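PDB 4ATW: alpha-l-arabinofuranosidase domain protein from Thermotoga maritima, which probably hydrolyses terminal, non-reducing alpha-L-arabinofuranoside residues from arabinose-containing polysaccharides and oligosaccharides, as a thermostable alpha-L-arabinofuranosidase. Local coordinates for residues 172-177 with 208-213; 182-187 with 215-220; 362-367 with 394-399; 425-430 with 461-466. One frame throughout, in Å; residues are numbered along the deposited sequence.

Contacts 1 and 2 belong to the parallel eight-stranded barrel, contacts 3 and 4 to the beta-rich C-terminal domain. The first two touch directly, through Val210 and Trp217: contact 1 includes the end of strand 206-209, and contact 2 the helices that precede and follow it. Contact 1 is buried and built from ring packing; contact 2, farther out between helices, is aromatic inside and charged at its rim. Contact 3 is the buried apolar pairing of a long hairpin. Contact 4, about 15 Å from it between centres, lies at the surface, where backbone amides, carbonyls and a threonine hydroxyl do most of the work.

Contact 1. Residues 172-177 with 208-213; sequences EMYGEW and IAVGCD
At the C-terminal side of strands 166-169 and 206-209 in the (beta/alpha)8 barrel, two neighbouring loops pack together. Residues 172-175 form a type I beta turn, closed by Gly175 N donating to Glu172 O, and Tyr174 leans from it onto the other loop. Cys212 covers one face of the tyrosine: its CB lies 3.6 Å from the centroid of the Tyr174 ring in a CH-pi contact, and its SG makes a sulfur-aromatic contact 4.0 Å from that centroid, 16° off the normal. With CG between the backbone N and the carbonyl carbon (chi1 53°), Tyr174 holds its ring across the cysteine. The apolar packing is at the ring's edge, where Val210 CG1 meets Tyr174 CD2 at 3.7 Å; the same methyl also approaches Glu172 N. An alanine in place of Tyr174 would probably cost the loops their main joint, removing the ring that Cys212 and Val210 both touch. The polar bonds lie within the turn segment and beyond it: Glu172 OE2 is bonded to His235 ND1, while Glu172 OE1 takes the indole hydrogen of Trp177 NE1 at 3.0 Å, from above the carboxylate plane.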
loop_
_atom_site.group_PDB
_atom_site.type_symbol
_atom_site.label_atom_id
_atom_site.label_comp_id
_atom_site.label_asym_id
_atom_site.label_seq_id
_atom_site.Cartn_x
_atom_site.Cartn_y
_atom_site.Cartn_z
ATOM N N GLU A 172 1.272 12.318 9.167
ATOM C CA GLU A 172 0.069 13.135 9.231
ATOM C C GLU A 172 0.252 14.307 10.182
ATOM O O GLU A 172 -0.660 14.655 10.941
ATOM C CB GLU A 172 -1.167 12.304 9.679
ATOM C CG GLU A 172 -1.554 11.134 8.760
ATOM C CD GLU A 172 -2.923 10.527 9.079
ATOM O OE1 GLU A 172 -3.259 10.342 10.276
ATOM O OE2 GLU A 172 -3.658 10.221 8.110
ATOM N N MET A 173 1.419 14.930 10.133
ATOM C CA MET A 173 1.711 16.054 11.007
ATOM C C MET A 173 0.691 17.194 10.995
ATOM O O MET A 173 0.687 18.051 11.888
ATOM C CB MET A 173 3.089 16.593 10.672
ATOM C CG MET A 173 4.165 15.689 11.149
ATOM S SD MET A 173 3.857 15.381 12.869
ATOM C CE MET A 173 4.500 13.652 12.990
ATOM N N TYR A 174 -0.181 17.184 9.987
ATOM C CA TYR A 174 -1.178 18.231 9.813
ATOM C C TYR A 174 -2.337 18.087 10.783
ATOM O O TYR A 174 -2.906 19.085 11.228
ATOM C CB TYR A 174 -1.694 18.213 8.364
ATOM C CG TYR A 174 -2.192 16.870 7.875
ATOM C CD1 TYR A 174 -3.478 16.420 8.178
ATOM C CD2 TYR A 174 -1.385 16.037 7.136
ATOM C CE1 TYR A 174 -3.959 15.158 7.763
ATOM C CE2 TYR A 174 -1.853 14.774 6.709
ATOM C CZ TYR A 174 -3.149 14.344 7.037
ATOM O OH TYR A 174 -3.614 13.096 6.662
ATOM N N GLY A 175 -2.638 16.824 11.125
ATOM C CA GLY A 175 -3.766 16.453 11.985
ATOM C C GLY A 175 -3.806 16.824 13.450
ATOM O O GLY A 175 -2.874 16.553 14.192
ATOM N N GLU A 176 -4.924 17.424 13.861
ATOM C CA GLU A 176 -5.100 17.854 15.238
ATOM C C GLU A 176 -5.045 16.688 16.202
ATOM O O GLU A 176 -4.939 16.859 17.414
ATOM C CB GLU A 176 -6.415 18.600 15.422
ATOM C CG GLU A 176 -6.514 19.126 16.826
ATOM C CD GLU A 176 -7.562 20.193 16.989
ATOM O OE1 GLU A 176 -8.334 20.403 16.027
ATOM O OE2 GLU A 176 -7.609 20.813 18.085
ATOM N N TRP A 177 -5.105 15.493 15.645
ATOM C CA TRP A 177 -5.061 14.274 16.429
ATOM C C TRP A 177 -3.626 13.721 16.586
ATOM O O TRP A 177 -3.357 12.849 17.411
ATOM C CB TRP A 177 -5.928 13.246 15.725
ATOM C CG TRP A 177 -5.429 12.863 14.326
ATOM C CD1 TRP A 177 -4.487 11.916 14.012
ATOM C CD2 TRP A 177 -5.862 13.411 13.086
ATOM N NE1 TRP A 177 -4.315 11.839 12.659
ATOM C CE2 TRP A 177 -5.142 12.750 12.061
ATOM C CE3 TRP A 177 -6.786 14.400 12.737
ATOM C CZ2 TRP A 177 -5.318 13.053 10.696
ATOM C CZ3 TRP A 177 -6.965 14.703 11.380
ATOM C CH2 TRP A 177 -6.229 14.029 10.375
ATOM N N ILE A 208 9.972 10.763 2.164
ATOM C CA ILE A 208 8.558 10.954 1.868
ATOM C C ILE A 208 8.022 11.972 2.896
ATOM O O ILE A 208 7.981 11.703 4.137
ATOM C CB ILE A 208 7.762 9.661 2.029
ATOM C CG1 ILE A 208 8.313 8.563 1.130
ATOM C CG2 ILE A 208 6.358 9.898 1.696
ATOM C CD1 ILE A 208 9.580 7.838 1.705
ATOM N N ALA A 209 7.625 13.144 2.375
ATOM C CA ALA A 209 7.114 14.245 3.201
ATOM C C ALA A 209 5.620 14.156 3.337
ATOM O O ALA A 209 4.943 13.682 2.463
ATOM C CB ALA A 209 7.502 15.571 2.602
ATOM N N VAL A 210 5.104 14.616 4.450
ATOM C CA VAL A 210 3.699 14.540 4.676
ATOM C C VAL A 210 2.910 15.465 3.814
ATOM O O VAL A 210 3.079 16.681 3.876
ATOM C CB VAL A 210 3.363 14.896 6.070
ATOM C CG1 VAL A 210 1.890 14.575 6.312
ATOM C CG2 VAL A 210 4.268 14.149 7.008
ATOM N N GLY A 211 2.034 14.883 3.016
ATOM C CA GLY A 211 1.192 15.674 2.163
ATOM C C GLY A 211 -0.208 15.345 2.587
ATOM O O GLY A 211 -0.404 14.415 3.367
ATOM N N CYS A 212 -1.189 16.085 2.102
ATOM C CA CYS A 212 -2.552 15.780 2.477
ATOM C C CYS A 212 -3.533 16.505 1.546
ATOM O O CYS A 212 -3.150 16.865 0.453
ATOM C CB CYS A 212 -2.800 16.139 3.937
ATOM S SG CYS A 212 -3.092 17.831 4.104
ATOM N N ASP A 213 -4.779 16.710 1.969
ATOM C CA ASP A 213 -5.760 17.316 1.107
ATOM C C ASP A 213 -5.809 18.831 1.075
ATOM O O ASP A 213 -6.508 19.421 0.248
ATOM C CB ASP A 213 -7.135 16.745 1.415
ATOM C CG ASP A 213 -7.391 15.462 0.673
ATOM O OD1 ASP A 213 -7.147 15.461 -0.562
ATOM O OD2 ASP A 213 -7.832 14.469 1.304
#

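Contact 2. Residues 182-187 with 215-220; sequences MTADEY and PIWNLR
Trp217 and Tyr187 both carry CG anti to the backbone N (chi1 174° and 175°), which sends each ring from its own helix into the seam between them. The two rings lie nearly parallel, their planes 5° apart, but are slid so far that they barely overlap; the centroid of the Tyr187 ring is 5.2 Å from that of the Trp217 six-membered ring. The contact is made by Tyr187 CD2, which meets Trp217 CZ2, and by Tyr187 CB, 3.4 Å from Trp217 CH2. Farther along the indole, Trp217 CE3 rests on Ala184 through both its CA, at 3.5 Å, and its CB, and Met182 O comes to the indole edge near its plane. These are the N-terminal parts of helices 184-196 and 215-225, consecutive outer helices of the barrel with strand 206-209 between them in the chain. The first opens with a capping box: Thr183 N donates to Glu186 OE1 at 2.8 Å, and Glu186 N to the less surely placed Thr183 OG1. The polar atoms of both rings point inward to the strand ends, Tyr187 OH bonding to Ile169 O and Val210 N, Trp217 NE1 to Val210 O. At the outer rim, the Arg220 chain bends at chi2 and chi3 to lay CD beside the Asp185 carboxylate, leaving a long salt bridge of 3.8 Å from Asp185 OD2 to Arg220 NH1.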
loop_
_atom_site.group_PDB
_atom_site.type_symbol
_atom_site.label_atom_id
_atom_site.label_comp_id
_atom_site.label_asym_id
_atom_site.label_seq_id
_atom_site.Cartn_x
_atom_site.Cartn_y
_atom_site.Cartn_z
ATOM N N MET A 182 1.739 20.068 13.710
ATOM C CA MET A 182 2.252 21.383 13.301
ATOM C C MET A 182 1.388 22.109 12.284
ATOM O O MET A 182 0.403 21.572 11.749
ATOM C CB MET A 182 3.646 21.220 12.697
ATOM C CG MET A 182 4.481 20.137 13.350
ATOM S SD MET A 182 6.217 20.173 12.859
ATOM C CE MET A 182 6.223 18.913 11.722
ATOM N N THR A 183 1.770 23.345 12.007
ATOM C CA THR A 183 1.048 24.127 11.007
ATOM C C THR A 183 1.713 23.868 9.671
ATOM O O THR A 183 2.763 23.251 9.623
ATOM C CB THR A 183 1.147 25.645 11.249
ATOM O OG1 THR A 183 2.500 26.087 11.037
ATOM C CG2 THR A 183 0.716 25.981 12.631
ATOM N N ALA A 184 1.123 24.363 8.589
ATOM C CA ALA A 184 1.733 24.165 7.274
ATOM C C ALA A 184 3.165 24.701 7.270
ATOM O O ALA A 184 4.085 24.026 6.829
ATOM C CB ALA A 184 0.913 24.851 6.196
ATOM N N ASP A 185 3.382 25.899 7.791
ATOM C CA ASP A 185 4.739 26.403 7.757
ATOM C C ASP A 185 5.674 25.733 8.732
ATOM O O ASP A 185 6.847 25.520 8.417
ATOM C CB ASP A 185 4.769 27.912 7.935
ATOM C CG ASP A 185 4.366 28.645 6.665
ATOM O OD1 ASP A 185 5.259 28.887 5.821
ATOM O OD2 ASP A 185 3.159 28.952 6.491
ATOM N N GLU A 186 5.172 25.371 9.907
ATOM C CA GLU A 186 6.037 24.709 10.889
ATOM C C GLU A 186 6.587 23.407 10.289
ATOM O O GLU A 186 7.800 23.199 10.233
ATOM C CB GLU A 186 5.250 24.419 12.178
ATOM C CG GLU A 186 4.601 25.643 12.746
ATOM C CD GLU A 186 3.953 25.408 14.083
ATOM O OE1 GLU A 186 3.193 24.406 14.207
ATOM O OE2 GLU A 186 4.197 26.243 14.993
ATOM N N TYR A 187 5.675 22.545 9.834
ATOM C CA TYR A 187 6.036 21.251 9.241
ATOM C C TYR A 187 6.852 21.414 7.970
ATOM O O TYR A 187 7.815 20.686 7.716
ATOM C CB TYR A 187 4.793 20.405 8.884
ATOM C CG TYR A 187 5.195 19.150 8.162
ATOM C CD1 TYR A 187 5.913 18.160 8.823
ATOM C CD2 TYR A 187 4.989 19.006 6.796
ATOM C CE1 TYR A 187 6.426 17.088 8.161
ATOM C CE2 TYR A 187 5.497 17.921 6.110
ATOM C CZ TYR A 187 6.229 16.967 6.816
ATOM O OH TYR A 187 6.845 15.911 6.206
ATOM N N PRO A 215 -4.396 22.050 -0.165
ATOM C CA PRO A 215 -3.513 22.517 -1.234
ATOM C C PRO A 215 -2.378 23.394 -0.711
ATOM O O PRO A 215 -1.232 23.284 -1.155
ATOM C CB PRO A 215 -4.438 23.342 -2.093
ATOM C CG PRO A 215 -5.772 22.811 -1.800
ATOM C CD PRO A 215 -5.731 22.623 -0.340
ATOM N N ILE A 216 -2.718 24.289 0.213
ATOM C CA ILE A 216 -1.739 25.191 0.787
ATOM C C ILE A 216 -0.729 24.395 1.555
ATOM O O ILE A 216 0.457 24.711 1.551
ATOM C CB ILE A 216 -2.377 26.189 1.733
ATOM C CG1 ILE A 216 -3.577 26.850 1.057
ATOM C CG2 ILE A 216 -1.394 27.281 2.064
ATOM C CD1 ILE A 216 -3.207 27.679 -0.165
ATOM N N TRP A 217 -1.182 23.358 2.238
ATOM C CA TRP A 217 -0.225 22.527 2.972
ATOM C C TRP A 217 0.811 21.960 1.972
ATOM O O TRP A 217 1.994 22.331 2.009
ATOM C CB TRP A 217 -0.952 21.396 3.738
ATOM C CG TRP A 217 -0.014 20.416 4.404
ATOM C CD1 TRP A 217 0.623 19.370 3.810
ATOM C CD2 TRP A 217 0.366 20.371 5.791
ATOM N NE1 TRP A 217 1.365 18.668 4.736
ATOM C CE2 TRP A 217 1.222 19.265 5.959
ATOM C CE3 TRP A 217 0.066 21.158 6.910
ATOM C CZ2 TRP A 217 1.778 18.928 7.200
ATOM C CZ3 TRP A 217 0.631 20.818 8.157
ATOM C CH2 TRP A 217 1.468 19.723 8.283
ATOM N N ASN A 218 0.345 21.087 1.075
ATOM C CA ASN A 218 1.192 20.482 0.057
ATOM C C ASN A 218 2.105 21.518 -0.591
ATOM O O ASN A 218 3.330 21.383 -0.619
ATOM C CB ASN A 218 0.350 19.858 -1.035
ATOM C CG ASN A 218 -0.523 18.779 -0.529
ATOM O OD1 ASN A 218 -0.256 18.163 0.506
ATOM N ND2 ASN A 218 -1.588 18.511 -1.275
ATOM N N LEU A 219 1.488 22.549 -1.134
ATOM C CA LEU A 219 2.212 23.632 -1.791
ATOM C C LEU A 219 3.335 24.247 -0.917
ATOM O O LEU A 219 4.417 24.603 -1.394
ATOM C CB LEU A 219 1.199 24.693 -2.215
ATOM C CG LEU A 219 1.020 24.964 -3.712
ATOM C CD1 LEU A 219 1.517 23.869 -4.589
ATOM C CD2 LEU A 219 -0.428 25.164 -3.933
ATOM N N ARG A 220 3.086 24.340 0.379
ATOM C CA ARG A 220 4.079 24.896 1.252
ATOM C C ARG A 220 5.134 23.881 1.556
ATOM O O ARG A 220 6.235 24.224 1.879
ATOM C CB ARG A 220 3.455 25.374 2.518
ATOM C CG ARG A 220 4.364 26.326 3.192
ATOM C CD ARG A 220 3.648 27.585 3.409
ATOM N NE ARG A 220 3.439 28.324 2.177
ATOM C CZ ARG A 220 2.498 29.262 2.037
ATOM N NH1 ARG A 220 1.670 29.551 3.051
ATOM N NH2 ARG A 220 2.420 29.963 0.911
#

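Contact 3. Residues 362-367 with 394-399; sequences VKTHVE and AAASIS
Val362 meets the neighbouring strand with both its methyls. CG1, anti to the carbonyl carbon, touches Ile398 CG1 at 3.4 Å, the two side chains crossing at about a right angle; Val362 CG2 turns instead to Ala396 CB, also at 3.4 Å. Thr364 reaches the same alanine methyl from a direction roughly square to the valine, its CB 3.7 Å from Ala396 CB. Beyond them Val366 CG1 only brushes Ala394 N, at 4.1 Å. One backbone bond joins the segments, Val362 N to Ala396 O at 2.8 Å, though the placing of that oxygen is not certain. Their directions are 161° apart, as suits the antiparallel hairpin of strands 360-376 and 383-398 in the C-terminal beta domain, and they spread from 5.6 Å between CA atoms of Val362 and Ala396 to 6.9 Å between those of Val366 and Ala394. Outside this shell, strand 4-8 bonds to the backbones of Lys363, His365 and Glu367 and lays Val7 on both Val362 and Ala396. The Ala395 backbone is hydrogen-bonded to Ala408, and its side chain packs on helix 299-313. An alanine at Val362 would probably loosen this seam, since the methyl contacts to Ile398 and Ala396 would go. Between these segments the contact is mostly apolar and probably depends more on valine, isoleucine and alanine packing than on polar bonds.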
loop_
_atom_site.group_PDB
_atom_site.type_symbol
_atom_site.label_atom_id
_atom_site.label_comp_id
_atom_site.label_asym_id
_atom_site.label_seq_id
_atom_site.Cartn_x
_atom_site.Cartn_y
_atom_site.Cartn_z
ATOM N N VAL A 362 1.718 -1.872 -21.199
ATOM C CA VAL A 362 1.669 -1.860 -22.665
ATOM C C VAL A 362 0.418 -1.231 -23.223
ATOM O O VAL A 362 -0.641 -1.396 -22.662
ATOM C CB VAL A 362 1.797 -3.287 -23.212
ATOM C CG1 VAL A 362 3.164 -3.851 -22.869
ATOM C CG2 VAL A 362 0.721 -4.169 -22.619
ATOM N N LYS A 363 0.557 -0.508 -24.331
ATOM C CA LYS A 363 -0.560 0.188 -24.955
ATOM C C LYS A 363 -1.780 -0.665 -24.729
ATOM O O LYS A 363 -1.889 -1.786 -25.225
ATOM C CB LYS A 363 -0.289 0.447 -26.440
ATOM C CG LYS A 363 -1.391 1.213 -27.168
ATOM C CD LYS A 363 -1.474 2.645 -26.703
ATOM C CE LYS A 363 -2.201 3.533 -27.724
ATOM N NZ LYS A 363 -3.703 3.418 -27.727
ATOM N N THR A 364 -2.699 -0.126 -23.952
ATOM C CA THR A 364 -3.933 -0.824 -23.646
ATOM C C THR A 364 -4.994 0.279 -23.678
ATOM O O THR A 364 -4.848 1.312 -23.024
ATOM C CB THR A 364 -3.868 -1.607 -22.283
ATOM O OG1 THR A 364 -5.177 -1.739 -21.736
ATOM C CG2 THR A 364 -2.930 -0.906 -21.262
ATOM N N HIS A 365 -6.042 0.072 -24.471
ATOM C CA HIS A 365 -7.103 1.062 -24.644
ATOM C C HIS A 365 -8.452 0.373 -24.484
ATOM O O HIS A 365 -8.740 -0.572 -25.199
ATOM C CB HIS A 365 -6.964 1.657 -26.049
ATOM C CG HIS A 365 -8.105 2.523 -26.464
ATOM N ND1 HIS A 365 -9.423 2.136 -26.334
ATOM C CD2 HIS A 365 -8.125 3.733 -27.068
ATOM C CE1 HIS A 365 -10.207 3.069 -26.844
ATOM N NE2 HIS A 365 -9.442 4.049 -27.296
ATOM N N VAL A 366 -9.280 0.836 -23.557
ATOM C CA VAL A 366 -10.571 0.203 -23.353
ATOM C C VAL A 366 -11.749 1.146 -23.615
ATOM O O VAL A 366 -11.584 2.359 -23.579
ATOM C CB VAL A 366 -10.666 -0.386 -21.910
ATOM C CG1 VAL A 366 -9.906 0.496 -20.936
ATOM C CG2 VAL A 366 -12.130 -0.506 -21.466
ATOM N N GLU A 367 -12.930 0.573 -23.874
ATOM C CA GLU A 367 -14.137 1.349 -24.138
ATOM C C GLU A 367 -15.300 0.885 -23.246
ATOM O O GLU A 367 -15.902 -0.141 -23.508
ATOM C CB GLU A 367 -14.536 1.192 -25.613
ATOM C CG GLU A 367 -15.397 2.326 -26.159
ATOM C CD GLU A 367 -14.594 3.322 -26.978
ATOM O OE1 GLU A 367 -13.408 3.028 -27.253
ATOM O OE2 GLU A 367 -15.147 4.388 -27.354
ATOM N N ALA A 394 -9.203 -1.651 -17.512
ATOM C CA ALA A 394 -8.197 -2.696 -17.544
ATOM C C ALA A 394 -6.776 -2.206 -17.869
ATOM O O ALA A 394 -6.562 -1.078 -18.342
ATOM C CB ALA A 394 -8.606 -3.739 -18.522
ATOM N N ALA A 395 -5.805 -3.082 -17.612
ATOM C CA ALA A 395 -4.411 -2.746 -17.816
ATOM C C ALA A 395 -3.619 -3.959 -18.228
ATOM O O ALA A 395 -3.663 -4.997 -17.583
ATOM C CB ALA A 395 -3.838 -2.154 -16.547
ATOM N N ALA A 396 -2.876 -3.794 -19.309
ATOM C CA ALA A 396 -2.094 -4.863 -19.869
ATOM C C ALA A 396 -0.617 -4.721 -19.563
ATOM O O ALA A 396 0.012 -3.720 -19.928
ATOM C CB ALA A 396 -2.310 -4.889 -21.366
ATOM N N SER A 397 -0.051 -5.730 -18.908
ATOM C CA SER A 397 1.362 -5.682 -18.569
ATOM C C SER A 397 2.092 -6.820 -19.252
ATOM O O SER A 397 1.480 -7.820 -19.619
ATOM C CB SER A 397 1.543 -5.784 -17.056
ATOM O OG SER A 397 0.511 -6.579 -16.494
ATOM N N ILE A 398 3.402 -6.657 -19.403
ATOM C CA ILE A 398 4.283 -7.634 -20.025
ATOM C C ILE A 398 5.394 -8.012 -19.058
ATOM O O ILE A 398 5.890 -7.147 -18.338
ATOM C CB ILE A 398 4.928 -7.028 -21.218
ATOM C CG1 ILE A 398 3.968 -7.110 -22.375
ATOM C CG2 ILE A 398 6.235 -7.696 -21.504
ATOM C CD1 ILE A 398 4.635 -6.827 -23.706
ATOM N N SER A 399 5.808 -9.279 -19.032
ATOM C CA SER A 399 6.880 -9.668 -18.109
ATOM C C SER A 399 8.207 -9.003 -18.538
ATOM O O SER A 399 8.298 -8.436 -19.628
ATOM C CB SER A 399 7.011 -11.204 -18.039
ATOM O OG SER A 399 7.612 -11.764 -19.192
#

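Contact 4. Residues 425-430 with 461-466; sequences EGLGQK and ITVDTE
Two loops of the C-terminal beta domain run antiparallel here, joined by a single beta bridge in which Lys430 and Val463 form a hydrogen-bonded pair: Val463 N donates to Lys430 O at 2.9 Å, and Lys430 N to Val463 O at 3.0 Å. One loop leads from strand 421-424 to 433-438, the other into strand 466-468. Past the bridge, Thr465 takes over. Its CB stands 4.1 Å from the amide nitrogens of both Leu427 and Gly428. From there OG1, anti to the carbonyl carbon (chi1 -64°), accepts from Gly428 N at 3.0 Å, and from Leu427 N in a weak, strongly bent bond. The other branch, CG2, is anti to the backbone N and ends 3.8 Å from Gly426 N. One hydroxyl thus gathers two successive amides of the turning loop, while Thr465 N itself donates to Asp464 OD1. Gly428 lies at backbone angles where a side chain would jam against the preceding carbonyl; its own O receives a CA-H...O contact from Asp464 CA. On the side facing strand 475-481, Leu427 CD2 packs on Val463 CG2 at 3.7 Å, and both side chains rest on Val481 of that strand. The Lys430 chain, bent at chi2 and chi3, turns away from the other loop and reaches back within its own, where NZ makes a weak 3.5 Å bond to Leu427 O.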
loop_
_atom_site.group_PDB
_atom_site.type_symbol
_atom_site.label_atom_id
_atom_site.label_comp_id
_atom_site.label_asym_id
_atom_site.label_seq_id
_atom_site.Cartn_x
_atom_site.Cartn_y
_atom_site.Cartn_z
ATOM N N GLU A 425 -3.137 -7.067 -30.813
ATOM C CA GLU A 425 -2.373 -6.942 -32.064
ATOM C C GLU A 425 -1.295 -8.006 -32.300
ATOM O O GLU A 425 -0.284 -8.071 -31.583
ATOM C CB GLU A 425 -1.721 -5.564 -32.151
ATOM C CG GLU A 425 -2.716 -4.430 -32.057
ATOM C CD GLU A 425 -3.667 -4.386 -33.241
ATOM O OE1 GLU A 425 -3.394 -5.080 -34.241
ATOM O OE2 GLU A 425 -4.682 -3.654 -33.180
ATOM N N GLY A 426 -1.530 -8.838 -33.318
ATOM C CA GLY A 426 -0.601 -9.901 -33.682
ATOM C C GLY A 426 -0.325 -11.014 -32.677
ATOM O O GLY A 426 0.817 -11.434 -32.528
ATOM N N LEU A 427 -1.362 -11.503 -32.001
ATOM C CA LEU A 427 -1.200 -12.563 -31.019
ATOM C C LEU A 427 -1.200 -13.966 -31.648
ATOM O O LEU A 427 -0.227 -14.725 -31.496
ATOM C CB LEU A 427 -2.299 -12.458 -29.949
ATOM C CG LEU A 427 -2.387 -13.593 -28.902
ATOM C CD1 LEU A 427 -1.199 -13.608 -27.967
ATOM C CD2 LEU A 427 -3.657 -13.439 -28.095
ATOM N N GLY A 428 -2.278 -14.311 -32.348
ATOM C CA GLY A 428 -2.339 -15.633 -32.946
ATOM C C GLY A 428 -3.096 -16.566 -32.022
ATOM O O GLY A 428 -3.674 -16.107 -31.051
ATOM N N GLN A 429 -3.105 -17.864 -32.297
ATOM C CA GLN A 429 -3.842 -18.779 -31.437
ATOM C C GLN A 429 -3.016 -19.498 -30.381
ATOM O O GLN A 429 -2.253 -20.417 -30.690
ATOM C CB GLN A 429 -4.581 -19.823 -32.270
ATOM C CG GLN A 429 -5.751 -19.288 -33.045
ATOM C CD GLN A 429 -6.664 -20.398 -33.534
ATOM O OE1 GLN A 429 -7.621 -20.141 -34.275
ATOM N NE2 GLN A 429 -6.377 -21.645 -33.117
ATOM N N LYS A 430 -3.188 -19.080 -29.129
ATOM C CA LYS A 430 -2.495 -19.699 -28.003
ATOM C C LYS A 430 -3.541 -20.249 -27.028
ATOM O O LYS A 430 -4.746 -20.040 -27.202
ATOM C CB LYS A 430 -1.597 -18.688 -27.280
ATOM C CG LYS A 430 -1.438 -17.368 -28.013
ATOM C CD LYS A 430 -0.433 -17.431 -29.146
ATOM C CE LYS A 430 0.969 -17.236 -28.628
ATOM N NZ LYS A 430 1.875 -16.901 -29.753
ATOM N N ILE A 461 -8.322 -21.250 -21.682
ATOM C CA ILE A 461 -8.965 -20.658 -22.844
ATOM C C ILE A 461 -8.090 -20.684 -24.082
ATOM O O ILE A 461 -6.862 -20.786 -24.012
ATOM C CB ILE A 461 -9.361 -19.182 -22.588
ATOM C CG1 ILE A 461 -10.560 -19.124 -21.663
ATOM C CG2 ILE A 461 -9.713 -18.471 -23.894
ATOM C CD1 ILE A 461 -11.095 -17.736 -21.522
ATOM N N THR A 462 -8.757 -20.607 -25.224
ATOM C CA THR A 462 -8.082 -20.563 -26.499
ATOM C C THR A 462 -8.272 -19.101 -26.853
ATOM O O THR A 462 -9.407 -18.613 -26.851
ATOM C CB THR A 462 -8.787 -21.451 -27.536
ATOM O OG1 THR A 462 -10.192 -21.146 -27.531
ATOM C CG2 THR A 462 -8.568 -22.942 -27.220
ATOM N N VAL A 463 -7.171 -18.399 -27.107
ATOM C CA VAL A 463 -7.247 -16.988 -27.452
ATOM C C VAL A 463 -6.601 -16.713 -28.810
ATOM O O VAL A 463 -5.726 -17.463 -29.245
ATOM C CB VAL A 463 -6.554 -16.119 -26.380
ATOM C CG1 VAL A 463 -7.161 -16.397 -25.002
ATOM C CG2 VAL A 463 -5.063 -16.388 -26.380
ATOM N N ASP A 464 -7.034 -15.645 -29.479
ATOM C CA ASP A 464 -6.495 -15.278 -30.796
ATOM C C ASP A 464 -6.373 -13.757 -30.888
ATOM O O ASP A 464 -6.866 -13.041 -30.016
ATOM C CB ASP A 464 -7.430 -15.777 -31.917
ATOM C CG ASP A 464 -6.712 -15.971 -33.267
ATOM O OD1 ASP A 464 -5.737 -15.238 -33.562
ATOM O OD2 ASP A 464 -7.146 -16.857 -34.038
ATOM N N THR A 465 -5.719 -13.279 -31.949
ATOM C CA THR A 465 -5.536 -11.845 -32.199
ATOM C C THR A 465 -6.809 -11.051 -31.933
ATOM O O THR A 465 -6.795 -9.855 -31.646
ATOM C CB THR A 465 -5.104 -11.630 -33.646
ATOM O OG1 THR A 465 -3.815 -12.248 -33.822
ATOM C CG2 THR A 465 -5.084 -10.122 -34.017
ATOM N N GLU A 466 -7.921 -11.745 -32.035
ATOM C CA GLU A 466 -9.198 -11.138 -31.777
ATOM C C GLU A 466 -10.058 -12.226 -31.129
ATOM O O GLU A 466 -10.093 -13.365 -31.598
ATOM C CB GLU A 466 -9.804 -10.666 -33.089
ATOM C CG GLU A 466 -11.133 -9.975 -32.934
ATOM C CD GLU A 466 -10.994 -8.533 -32.523
ATOM O OE1 GLU A 466 -10.303 -7.780 -33.250
ATOM O OE2 GLU A 466 -11.583 -8.157 -31.481
#